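Local coordinates for protein DegQ (Legionella fallonii, PDB 3PV2) that probably degrades and chaperones misfolded proteins as an HtrA-family serine protease that assembles into large 12-subunit self-compartmentizing particles, at residues A284-V289 and D304-I309; A31-A36 and G81-P86; P380-V385 and Q438-P443. All coordinates share one frame; numbering follows the deposited sequence.

Contact 1: residues A284-V289 and D304-I309; sequences ALVSQV and DIITQI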
ATOM      1  N   ALA B 284       3.655  -5.462  59.239  1.00 35.33           N
ATOM      2  CA  ALA B 284       3.399  -4.521  58.155  1.00 34.84           C
ATOM      3  C   ALA B 284       3.801  -3.112  58.600  1.00 34.39           C
ATOM      4  O   ALA B 284       3.313  -2.648  59.616  1.00 34.43           O
ATOM      5  CB  ALA B 284       1.904  -4.535  57.764  1.00 34.89           C
ATOM      6  N   LEU B 285       4.629  -2.429  57.838  1.00 34.13           N
ATOM      7  CA  LEU B 285       5.087  -1.107  58.218  1.00 33.88           C
ATOM      8  C   LEU B 285       4.098  -0.101  57.725  1.00 33.65           C
ATOM      9  O   LEU B 285       3.752  -0.093  56.562  1.00 33.60           O
ATOM     10  CB  LEU B 285       6.414  -0.869  57.578  1.00 33.84           C
ATOM     11  CG  LEU B 285       7.046   0.515  57.584  1.00 33.71           C
ATOM     12  CD1 LEU B 285       7.135   1.015  58.999  1.00 33.89           C
ATOM     13  CD2 LEU B 285       8.444   0.496  56.955  1.00 33.79           C
ATOM     14  N   VAL B 286       3.615   0.753  58.609  1.00 33.65           N
ATOM     15  CA  VAL B 286       2.668   1.765  58.183  1.00 33.51           C
ATOM     16  C   VAL B 286       3.438   2.957  57.593  1.00 33.44           C
ATOM     17  O   VAL B 286       4.289   3.610  58.257  1.00 33.60           O
ATOM     18  CB  VAL B 286       1.847   2.239  59.333  1.00 33.71           C
ATOM     19  CG1 VAL B 286       0.971   3.426  58.870  1.00 33.64           C
ATOM     20  CG2 VAL B 286       0.957   1.161  59.845  1.00 33.88           C
ATOM     21  N   SER B 287       3.201   3.259  56.316  1.00 33.38           N
ATOM     22  CA  SER B 287       3.937   4.408  55.693  1.00 33.47           C
ATOM     23  C   SER B 287       3.189   5.709  55.637  1.00 33.61           C
ATOM     24  O   SER B 287       3.768   6.740  55.347  1.00 33.83           O
ATOM     25  CB  SER B 287       4.321   4.056  54.261  1.00 33.58           C
ATOM     26  OG  SER B 287       3.233   3.533  53.515  1.00 34.79           O
ATOM     27  N   GLN B 288       1.886   5.659  55.854  1.00 33.57           N
ATOM     28  CA  GLN B 288       1.085   6.869  55.922  1.00 33.78           C
ATOM     29  C   GLN B 288      -0.239   6.592  56.552  1.00 33.76           C
ATOM     30  O   GLN B 288      -0.740   5.555  56.372  1.00 33.61           O
ATOM     31  CB  GLN B 288       0.910   7.438  54.522  1.00 33.97           C
ATOM     32  CG  GLN B 288      -0.432   7.761  53.997  1.00 34.91           C
ATOM     33  CD  GLN B 288      -0.436   8.291  52.527  1.00 40.40           C
ATOM     34  OE1 GLN B 288      -1.509   8.493  51.976  1.00 43.85           O
ATOM     35  NE2 GLN B 288       0.729   8.559  51.929  1.00 34.75           N
ATOM     36  N   VAL B 289      -0.756   7.565  57.288  1.00 34.05           N
ATOM     37  CA  VAL B 289      -2.103   7.570  57.850  1.00 34.18           C
ATOM     38  C   VAL B 289      -2.820   8.867  57.400  1.00 36.23           C
ATOM     39  O   VAL B 289      -2.338   9.953  57.702  1.00 37.75           O
ATOM     40  CB  VAL B 289      -1.960   7.588  59.393  1.00 34.58           C
ATOM     41  CG1 VAL B 289      -3.353   7.538  60.073  1.00 35.42           C
ATOM     42  CG2 VAL B 289      -1.101   6.401  59.877  1.00 34.33           C
ATOM     43  N   ASP B 304       4.610   3.019  62.713  1.00 35.06           N
ATOM     44  CA  ASP B 304       4.074   1.893  63.371  1.00 35.30           C
ATOM     45  C   ASP B 304       4.218   0.594  62.548  1.00 34.91           C
ATOM     46  O   ASP B 304       4.071   0.590  61.328  1.00 34.39           O
ATOM     47  CB  ASP B 304       2.579   2.072  63.701  1.00 35.44           C
ATOM     48  CG  ASP B 304       2.306   3.142  64.716  1.00 36.13           C
ATOM     49  OD1 ASP B 304       3.243   3.760  65.297  1.00 36.64           O
ATOM     50  OD2 ASP B 304       1.097   3.389  64.936  1.00 36.28           O
ATOM     51  N   ILE B 305       4.450  -0.511  63.240  1.00 35.34           N
ATOM     52  CA  ILE B 305       4.446  -1.811  62.602  1.00 35.22           C
ATOM     53  C   ILE B 305       3.192  -2.564  63.084  1.00 35.57           C
ATOM     54  O   ILE B 305       3.062  -2.859  64.312  1.00 36.27           O
ATOM     55  CB  ILE B 305       5.673  -2.614  63.028  1.00 35.62           C
ATOM     56  CG1 ILE B 305       6.998  -1.876  62.780  1.00 35.45           C
ATOM     57  CG2 ILE B 305       5.730  -3.974  62.291  1.00 35.64           C
ATOM     58  CD1 ILE B 305       7.195  -1.613  61.439  1.00 34.86           C
ATOM     59  N   ILE B 306       2.329  -2.955  62.151  1.00 35.27           N
ATOM     60  CA  ILE B 306       1.147  -3.668  62.507  1.00 35.65           C
ATOM     61  C   ILE B 306       1.488  -5.124  62.704  1.00 36.22           C
ATOM     62  O   ILE B 306       2.054  -5.745  61.811  1.00 36.12           O
ATOM     63  CB  ILE B 306       0.053  -3.558  61.418  1.00 35.29           C
ATOM     64  CG1 ILE B 306      -0.512  -2.146  61.362  1.00 34.91           C
ATOM     65  CG2 ILE B 306      -1.029  -4.600  61.708  1.00 35.84           C
ATOM     66  CD1 ILE B 306      -1.216  -1.801  59.995  1.00 34.51           C
ATOM     67  N   THR B 307       1.245  -5.660  63.879  1.00 36.97           N
ATOM     68  CA  THR B 307       1.522  -7.100  64.116  1.00 37.83           C
ATOM     69  C   THR B 307       0.271  -7.992  64.234  1.00 40.10           C
ATOM     70  O   THR B 307       0.369  -9.235  64.239  1.00 42.59           O
ATOM     71  CB  THR B 307       2.386  -7.287  65.337  1.00 38.59           C
ATOM     72  OG1 THR B 307       1.712  -6.730  66.465  1.00 41.92           O
ATOM     73  CG2 THR B 307       3.688  -6.569  65.152  1.00 37.96           C
ATOM     74  N   GLN B 308      -0.897  -7.375  64.301  1.00 40.87           N
ATOM     75  CA  GLN B 308      -2.149  -8.080  64.436  1.00 44.16           C
ATOM     76  C   GLN B 308      -3.340  -7.205  64.098  1.00 44.36           C
ATOM     77  O   GLN B 308      -3.461  -6.042  64.572  1.00 42.07           O
ATOM     78  CB  GLN B 308      -2.377  -8.534  65.873  1.00 46.13           C
ATOM     79  CG  GLN B 308      -3.186  -9.823  65.959  1.00 51.70           C
ATOM     80  CD  GLN B 308      -3.349 -10.382  67.414  1.00 56.42           C
ATOM     81  OE1 GLN B 308      -4.481 -10.455  67.961  1.00 58.29           O
ATOM     82  NE2 GLN B 308      -2.238 -10.771  68.020  1.00 55.33           N
ATOM     83  N   ILE B 309      -4.241  -7.801  63.336  1.00 45.74           N
ATOM     84  CA  ILE B 309      -5.545  -7.199  63.019  1.00 46.76           C
ATOM     85  C   ILE B 309      -6.647  -8.224  63.437  1.00 50.56           C
ATOM     86  O   ILE B 309      -6.671  -9.363  62.926  1.00 51.17           O
ATOM     87  CB  ILE B 309      -5.631  -6.908  61.532  1.00 45.57           C
ATOM     88  CG1 ILE B 309      -4.649  -5.782  61.173  1.00 44.59           C
ATOM     89  CG2 ILE B 309      -7.076  -6.520  61.120  1.00 43.50           C
ATOM     90  CD1 ILE B 309      -4.632  -5.454  59.747  1.00 44.28           C
TER
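Ala-284 and Ile-306 face each other as an antiparallel hydrogen-bonded pair and exchange two backbone bonds: the amide N of Ala-284 donates to O of Ile-306 at 3.0 Å, and N of Ile-306 returns one to O of Ala-284 at 2.7 Å. A third bond runs from N of Val-286 to O of Asp-304 (2.8 Å). The CA of Ile-305 adds a C-H contact to O of Ala-284, which thus takes one N-H bond and a weaker C-H contact.

The apolar contacts divide between the two faces of the sheet. On one, Leu-285 and Ile-305, a non-hydrogen-bonded pair, cross obliquely and meet CD1 to CD1 at 3.6 Å. On the other, CB of Ala-284 lies 4.2 Å from CB of Ile-306. Val-286 points toward 304-309, and its CG2, anti to the carbonyl carbon and beside the backbone N, is the branch that meets CD1 of Ile-306, at 3.7 Å.

The carboxylate of Asp-304 is turned to Arg-339 in a salt bridge and also takes the backbone N of Lys-301. Tyr-447 of a second subunit packs on Leu-285. Main-chain bonds thus set the register of two neighbouring strands in the first PDZ domain, and aliphatic side chains pack on both faces of a fully buried pairing.

Contact 2: residues A31-A36 and G81-P86; sequences AIVNVA and GVIIDP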
ATOM      1  N   ALA B  31     -14.901 -33.198  43.027  1.00 47.70           N
ATOM      2  CA  ALA B  31     -15.197 -31.861  43.517  1.00 45.28           C
ATOM      3  C   ALA B  31     -15.067 -30.841  42.393  1.00 43.67           C
ATOM      4  O   ALA B  31     -15.522 -29.712  42.538  1.00 43.70           O
ATOM      5  CB  ALA B  31     -14.294 -31.517  44.672  1.00 43.99           C
ATOM      6  N   ILE B  32     -14.413 -31.227  41.297  1.00 42.47           N
ATOM      7  CA  ILE B  32     -14.034 -30.309  40.226  1.00 41.23           C
ATOM      8  C   ILE B  32     -15.060 -30.422  39.100  1.00 42.89           C
ATOM      9  O   ILE B  32     -15.303 -31.517  38.597  1.00 45.17           O
ATOM     10  CB  ILE B  32     -12.742 -30.703  39.612  1.00 41.80           C
ATOM     11  CG1 ILE B  32     -11.676 -30.962  40.704  1.00 42.11           C
ATOM     12  CG2 ILE B  32     -12.220 -29.582  38.631  1.00 35.95           C
ATOM     13  CD1 ILE B  32     -11.495 -29.856  41.697  1.00 40.39           C
ATOM     14  N   VAL B  33     -15.671 -29.307  38.724  1.00 41.42           N
ATOM     15  CA  VAL B  33     -16.786 -29.323  37.808  1.00 41.18           C
ATOM     16  C   VAL B  33     -16.435 -28.489  36.605  1.00 40.27           C
ATOM     17  O   VAL B  33     -15.517 -27.640  36.645  1.00 38.57           O
ATOM     18  CB  VAL B  33     -17.988 -28.673  38.379  1.00 41.65           C
ATOM     19  CG1 VAL B  33     -18.395 -29.285  39.752  1.00 41.00           C
ATOM     20  CG2 VAL B  33     -17.764 -27.175  38.462  1.00 39.31           C
ATOM     21  N   ASN B  34     -17.196 -28.716  35.547  1.00 41.08           N
ATOM     22  CA  ASN B  34     -17.121 -27.866  34.366  1.00 41.46           C
ATOM     23  C   ASN B  34     -18.235 -26.828  34.506  1.00 41.97           C
ATOM     24  O   ASN B  34     -19.284 -27.128  34.983  1.00 40.77           O
ATOM     25  CB  ASN B  34     -17.303 -28.738  33.121  1.00 42.48           C
ATOM     26  CG  ASN B  34     -17.309 -27.937  31.837  1.00 45.29           C
ATOM     27  OD1 ASN B  34     -16.265 -27.700  31.208  1.00 48.14           O
ATOM     28  ND2 ASN B  34     -18.488 -27.499  31.447  1.00 44.01           N
ATOM     29  N   VAL B  35     -17.932 -25.596  34.140  1.00 42.81           N
ATOM     30  CA  VAL B  35     -18.845 -24.490  34.168  1.00 43.42           C
ATOM     31  C   VAL B  35     -18.919 -23.948  32.764  1.00 45.73           C
ATOM     32  O   VAL B  35     -17.891 -23.496  32.235  1.00 45.83           O
ATOM     33  CB  VAL B  35     -18.298 -23.321  35.029  1.00 42.82           C
ATOM     34  CG1 VAL B  35     -19.213 -22.141  34.921  1.00 42.06           C
ATOM     35  CG2 VAL B  35     -18.161 -23.713  36.463  1.00 39.89           C
ATOM     36  N   ALA B  36     -20.119 -24.000  32.181  1.00 48.31           N
ATOM     37  CA  ALA B  36     -20.387 -23.555  30.817  1.00 51.28           C
ATOM     38  C   ALA B  36     -21.351 -22.387  30.897  1.00 53.68           C
ATOM     39  O   ALA B  36     -22.380 -22.508  31.568  1.00 53.08           O
ATOM     40  CB  ALA B  36     -21.031 -24.740  29.991  1.00 51.18           C
ATOM     41  N   GLY B  81     -14.656 -25.176  37.977  1.00 33.54           N
ATOM     42  CA  GLY B  81     -15.178 -24.645  39.244  1.00 34.00           C
ATOM     43  C   GLY B  81     -14.932 -25.744  40.249  1.00 35.13           C
ATOM     44  O   GLY B  81     -14.630 -26.868  39.871  1.00 34.12           O
ATOM     45  N   VAL B  82     -15.085 -25.426  41.527  1.00 36.47           N
ATOM     46  CA  VAL B  82     -14.745 -26.364  42.604  1.00 36.10           C
ATOM     47  C   VAL B  82     -15.847 -26.349  43.618  1.00 38.17           C
ATOM     48  O   VAL B  82     -16.253 -25.275  44.063  1.00 38.83           O
ATOM     49  CB  VAL B  82     -13.537 -25.906  43.341  1.00 34.42           C
ATOM     50  CG1 VAL B  82     -13.130 -27.038  44.319  1.00 36.11           C
ATOM     51  CG2 VAL B  82     -12.400 -25.587  42.385  1.00 32.61           C
ATOM     52  N   ILE B  83     -16.311 -27.529  44.029  1.00 41.48           N
ATOM     53  CA  ILE B  83     -17.383 -27.606  45.010  1.00 44.45           C
ATOM     54  C   ILE B  83     -16.743 -27.445  46.346  1.00 46.00           C
ATOM     55  O   ILE B  83     -15.938 -28.280  46.743  1.00 45.26           O
ATOM     56  CB  ILE B  83     -18.140 -28.972  44.981  1.00 46.90           C
ATOM     57  CG1 ILE B  83     -18.973 -29.086  43.698  1.00 47.93           C
ATOM     58  CG2 ILE B  83     -19.123 -29.075  46.162  1.00 46.17           C
ATOM     59  CD1 ILE B  83     -19.282 -30.538  43.296  1.00 50.41           C
ATOM     60  N   ILE B  84     -17.066 -26.359  47.040  1.00 48.47           N
ATOM     61  CA  ILE B  84     -16.478 -26.114  48.353  1.00 51.48           C
ATOM     62  C   ILE B  84     -17.484 -26.376  49.494  1.00 55.40           C
ATOM     63  O   ILE B  84     -17.065 -26.479  50.656  1.00 57.79           O
ATOM     64  CB  ILE B  84     -15.886 -24.708  48.506  1.00 51.58           C
ATOM     65  CG1 ILE B  84     -16.978 -23.639  48.383  1.00 52.02           C
ATOM     66  CG2 ILE B  84     -14.711 -24.480  47.527  1.00 49.04           C
ATOM     67  CD1 ILE B  84     -16.509 -22.327  48.899  1.00 53.88           C
ATOM     68  N   ASP B  85     -18.775 -26.472  49.178  1.00 56.60           N
ATOM     69  CA  ASP B  85     -19.757 -26.985  50.156  1.00 59.71           C
ATOM     70  C   ASP B  85     -20.727 -27.976  49.499  1.00 59.51           C
ATOM     71  O   ASP B  85     -21.643 -27.560  48.794  1.00 58.92           O
ATOM     72  CB  ASP B  85     -20.531 -25.851  50.813  1.00 61.44           C
ATOM     73  CG  ASP B  85     -21.491 -26.332  51.882  1.00 65.17           C
ATOM     74  OD1 ASP B  85     -21.803 -27.543  51.958  1.00 69.50           O
ATOM     75  OD2 ASP B  85     -21.955 -25.464  52.654  1.00 71.95           O
ATOM     76  N   PRO B  86     -20.508 -29.280  49.718  1.00 59.96           N
ATOM     77  CA  PRO B  86     -21.244 -30.309  49.040  1.00 62.15           C
ATOM     78  C   PRO B  86     -22.671 -30.481  49.602  1.00 66.05           C
ATOM     79  O   PRO B  86     -23.525 -30.974  48.883  1.00 67.22           O
ATOM     80  CB  PRO B  86     -20.421 -31.559  49.323  1.00 62.64           C
ATOM     81  CG  PRO B  86     -19.779 -31.314  50.639  1.00 61.93           C
ATOM     82  CD  PRO B  86     -19.726 -29.824  50.835  1.00 60.71           C
TER
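Gly-81 meets Val-33 as an antiparallel hydrogen-bonded pair, with its N bonded to O of Val-33 and its O receiving N of Val-33, both at 2.9 Å. The second bond is the straighter, 175° at the hydrogen against 133°. Having no side chain, Gly-81 leaves its backbone to the valines: CG2 of Val-33 comes to 3.4 Å from O of Gly-81, and CG2 of Val-35 lies near its N. The CG2 of Val-33 stands between its own backbone N and carbonyl carbon, since CG1 is anti to that carbon (chi1 -55°).

Val-82 follows on the other face, an antiparallel non-hydrogen-bonded pair with Ile-32. Their side chains lie side by side and point the same way, CG1 of Val-82 at 4.2 Å from CD1 of Ile-32, a loose contact. Next, Ile-83 donates its N to O of Ala-31 at 2.8 Å, while its CD1 packs on CG1 of Val-33 at 3.9 Å, the two side chains crossing at about a right angle.

At Ile-84 the chain turns a corner. The pairing joins the first two strands of the N-terminal six-stranded barrel of the trypsin-like fold. Strand 90-93 continues the sheet beyond 74-85, and strands 208-211 and 216-221 of the second barrel pack against Val-82.

Contact 3: residues P380-V385 and Q438-P443; sequences PPHGNV and QVLRGP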
ATOM      1  N   PRO B 380       4.216  39.258  33.681  1.00 49.81           N
ATOM      2  CA  PRO B 380       3.695  40.162  32.624  1.00 51.41           C
ATOM      3  C   PRO B 380       2.441  39.615  31.952  1.00 50.91           C
ATOM      4  O   PRO B 380       2.417  38.470  31.600  1.00 51.38           O
ATOM      5  CB  PRO B 380       4.846  40.215  31.600  1.00 53.01           C
ATOM      6  CG  PRO B 380       5.855  39.312  32.091  1.00 54.02           C
ATOM      7  CD  PRO B 380       5.652  39.029  33.531  1.00 49.75           C
ATOM      8  N   PRO B 381       1.417  40.455  31.726  1.00 52.41           N
ATOM      9  CA  PRO B 381       1.356  41.907  31.918  1.00 51.79           C
ATOM     10  C   PRO B 381       0.705  42.292  33.241  1.00 48.33           C
ATOM     11  O   PRO B 381       0.293  43.441  33.392  1.00 48.33           O
ATOM     12  CB  PRO B 381       0.451  42.354  30.761  1.00 54.19           C
ATOM     13  CG  PRO B 381      -0.332  41.077  30.341  1.00 55.62           C
ATOM     14  CD  PRO B 381       0.118  39.961  31.237  1.00 52.68           C
ATOM     15  N   HIS B 382       0.617  41.360  34.194  1.00 44.07           N
ATOM     16  CA  HIS B 382      -0.106  41.645  35.441  1.00 42.33           C
ATOM     17  C   HIS B 382       0.735  42.372  36.502  1.00 42.47           C
ATOM     18  O   HIS B 382       0.217  42.710  37.549  1.00 43.22           O
ATOM     19  CB  HIS B 382      -0.588  40.375  36.100  1.00 39.77           C
ATOM     20  CG  HIS B 382      -1.382  39.472  35.214  1.00 40.85           C
ATOM     21  ND1 HIS B 382      -2.693  39.727  34.868  1.00 40.14           N
ATOM     22  CD2 HIS B 382      -1.076  38.257  34.686  1.00 40.37           C
ATOM     23  CE1 HIS B 382      -3.138  38.729  34.118  1.00 42.65           C
ATOM     24  NE2 HIS B 382      -2.181  37.819  34.012  1.00 40.03           N
ATOM     25  N   GLY B 383       2.027  42.555  36.291  1.00 42.62           N
ATOM     26  CA  GLY B 383       2.906  43.078  37.351  1.00 42.98           C
ATOM     27  C   GLY B 383       3.248  42.030  38.381  1.00 41.85           C
ATOM     28  O   GLY B 383       3.262  40.879  38.066  1.00 41.90           O
ATOM     29  N   ASN B 384       3.489  42.438  39.615  1.00 41.33           N
ATOM     30  CA  ASN B 384       3.781  41.508  40.656  1.00 41.39           C
ATOM     31  C   ASN B 384       2.493  40.740  41.185  1.00 39.13           C
ATOM     32  O   ASN B 384       1.578  41.351  41.743  1.00 41.86           O
ATOM     33  CB  ASN B 384       4.493  42.164  41.805  1.00 41.79           C
ATOM     34  CG  ASN B 384       5.140  41.090  42.702  1.00 45.48           C
ATOM     35  OD1 ASN B 384       5.538  40.031  42.178  1.00 49.24           O
ATOM     36  ND2 ASN B 384       5.168  41.295  44.009  1.00 41.83           N
ATOM     37  N   VAL B 385       2.402  39.451  40.894  1.00 37.04           N
ATOM     38  CA  VAL B 385       1.258  38.606  41.254  1.00 34.94           C
ATOM     39  C   VAL B 385       1.561  37.898  42.575  1.00 34.65           C
ATOM     40  O   VAL B 385       2.528  37.132  42.647  1.00 34.66           O
ATOM     41  CB  VAL B 385       0.955  37.609  40.136  1.00 34.33           C
ATOM     42  CG1 VAL B 385      -0.144  36.660  40.555  1.00 34.25           C
ATOM     43  CG2 VAL B 385       0.469  38.377  38.904  1.00 34.63           C
ATOM     44  N   GLN B 438     -11.245  35.379  42.678  1.00 31.75           N
ATOM     45  CA  GLN B 438     -10.738  35.968  41.478  1.00 31.99           C
ATOM     46  C   GLN B 438      -9.488  35.207  41.074  1.00 31.82           C
ATOM     47  O   GLN B 438      -8.537  35.121  41.847  1.00 31.65           O
ATOM     48  CB  GLN B 438     -10.346  37.437  41.728  1.00 32.26           C
ATOM     49  CG  GLN B 438      -9.865  38.130  40.497  1.00 32.65           C
ATOM     50  CD  GLN B 438      -9.483  39.574  40.763  1.00 33.03           C
ATOM     51  OE1 GLN B 438      -9.329  39.950  41.925  1.00 37.60           O
ATOM     52  NE2 GLN B 438      -9.190  40.354  39.697  1.00 33.54           N
ATOM     53  N   VAL B 439      -9.494  34.633  39.866  1.00 32.03           N
ATOM     54  CA  VAL B 439      -8.375  33.815  39.405  1.00 32.04           C
ATOM     55  C   VAL B 439      -7.669  34.460  38.252  1.00 32.52           C
ATOM     56  O   VAL B 439      -8.319  35.034  37.369  1.00 32.97           O
ATOM     57  CB  VAL B 439      -8.765  32.357  38.990  1.00 32.08           C
ATOM     58  CG1 VAL B 439      -9.222  31.427  40.227  1.00 31.67           C
ATOM     59  CG2 VAL B 439      -9.753  32.278  37.866  1.00 32.58           C
ATOM     60  N   LEU B 440      -6.335  34.385  38.228  1.00 32.58           N
ATOM     61  CA  LEU B 440      -5.556  34.836  37.096  1.00 33.18           C
ATOM     62  C   LEU B 440      -5.230  33.569  36.337  1.00 33.45           C
ATOM     63  O   LEU B 440      -4.804  32.567  36.929  1.00 33.16           O
ATOM     64  CB  LEU B 440      -4.265  35.490  37.583  1.00 33.22           C
ATOM     65  CG  LEU B 440      -4.028  36.998  37.459  1.00 40.02           C
ATOM     66  CD1 LEU B 440      -5.214  37.895  37.913  1.00 37.10           C
ATOM     67  CD2 LEU B 440      -2.723  37.434  38.081  1.00 39.27           C
ATOM     68  N   ARG B 441      -5.391  33.619  35.017  1.00 34.17           N
ATOM     69  CA  ARG B 441      -5.115  32.479  34.194  1.00 36.60           C
ATOM     70  C   ARG B 441      -4.379  33.013  32.951  1.00 38.28           C
ATOM     71  O   ARG B 441      -4.971  33.706  32.111  1.00 39.53           O
ATOM     72  CB  ARG B 441      -6.433  31.795  33.776  1.00 36.67           C
ATOM     73  CG  ARG B 441      -6.205  30.706  32.664  1.00 43.12           C
ATOM     74  CD  ARG B 441      -7.405  29.718  32.472  1.00 48.57           C
ATOM     75  NE  ARG B 441      -8.086  29.399  33.750  1.00 49.73           N
ATOM     76  CZ  ARG B 441      -9.303  28.897  33.849  1.00 53.97           C
ATOM     77  NH1 ARG B 441     -10.023  28.697  32.747  1.00 56.43           N
ATOM     78  NH2 ARG B 441      -9.821  28.638  35.059  1.00 53.77           N
ATOM     79  N   GLY B 442      -3.111  32.706  32.880  1.00 39.84           N
ATOM     80  CA  GLY B 442      -2.211  33.338  31.882  1.00 41.39           C
ATOM     81  C   GLY B 442      -2.351  34.848  31.821  1.00 40.80           C
ATOM     82  O   GLY B 442      -2.053  35.502  32.773  1.00 39.58           O
ATOM     83  N   PRO B 443      -2.797  35.396  30.709  1.00 42.82           N
ATOM     84  CA  PRO B 443      -2.799  36.858  30.628  1.00 42.96           C
ATOM     85  C   PRO B 443      -4.103  37.451  31.074  1.00 42.41           C
ATOM     86  O   PRO B 443      -4.192  38.682  31.165  1.00 41.14           O
ATOM     87  CB  PRO B 443      -2.593  37.131  29.122  1.00 45.72           C
ATOM     88  CG  PRO B 443      -3.241  35.958  28.442  1.00 48.38           C
ATOM     89  CD  PRO B 443      -3.262  34.783  29.455  1.00 45.58           C
TER
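His-382 reaches across to the end of strand 435-441 and makes the hydrogen bond of this contact: its NE2 donates to O of Gly-442 at 2.6 Å. The bond is nearly straight, 168° at the hydrogen; the acceptor lies in the plane of the imidazole, and the donor in the plane of the carbonyl. This direction requires a proton on NE2. Beside it, CE1 of His-382 approaches O of Pro-443 to 3.1 Å, obliquely to the ring.

The ring is also held between apolar groups. Over the centre of one face sits CD2 of Leu-440, a CH-pi contact 3.8 Å from the centroid of the His-382 ring and 12° off the ring normal. Against the opposite face, offset toward the rim, lies CD of Pro-381; the Pro-380 to Pro-381 peptide bond is cis. The hydrogen bond and the two covered faces together should restrict rotation of the imidazole.

The same methyl serves a second neighbour. Val-385 meets CD2 of Leu-440 tip to tip, with CG2 at 3.4 Å, tighter than usual for two carbons, and CG1 at 3.7 Å. The rest of the contact is looser: CD of Pro-381 stands 4.5 Å from CB of Pro-443 near the surface.

Gln-288 of a third subunit packs on His-382, placing the contact beside an interface of the 12-mer. The contact bridges strands 384-393 and 435-441, which are not direct neighbours, since 409-413 pairs with both, in the antiparallel sheet of the second PDZ domain.

How the contacts relate
The three contacts lie in three successive domains: contact 2 in the protease, contact 1 in the first PDZ domain and contact 3 in the second. Contacts 1 and 2 are fully buried pairings of adjacent antiparallel strands, each with three main-chain bonds and aliphatic faces; of these two, only contact 2 includes a glycine in the pairing. Contact 3 is partly exposed and links turns through an imidazole, while beneath them buried Val-385 and Leu-440 meet. None touches another within the chain: the centres of contacts 2 and 3 are 67 Å apart. Between subunits, however, the backbone O of Ser-287 accepts NE2 of Gln-438 of a neighbouring subunit, joining the first PDZ domain of one subunit to the second of another.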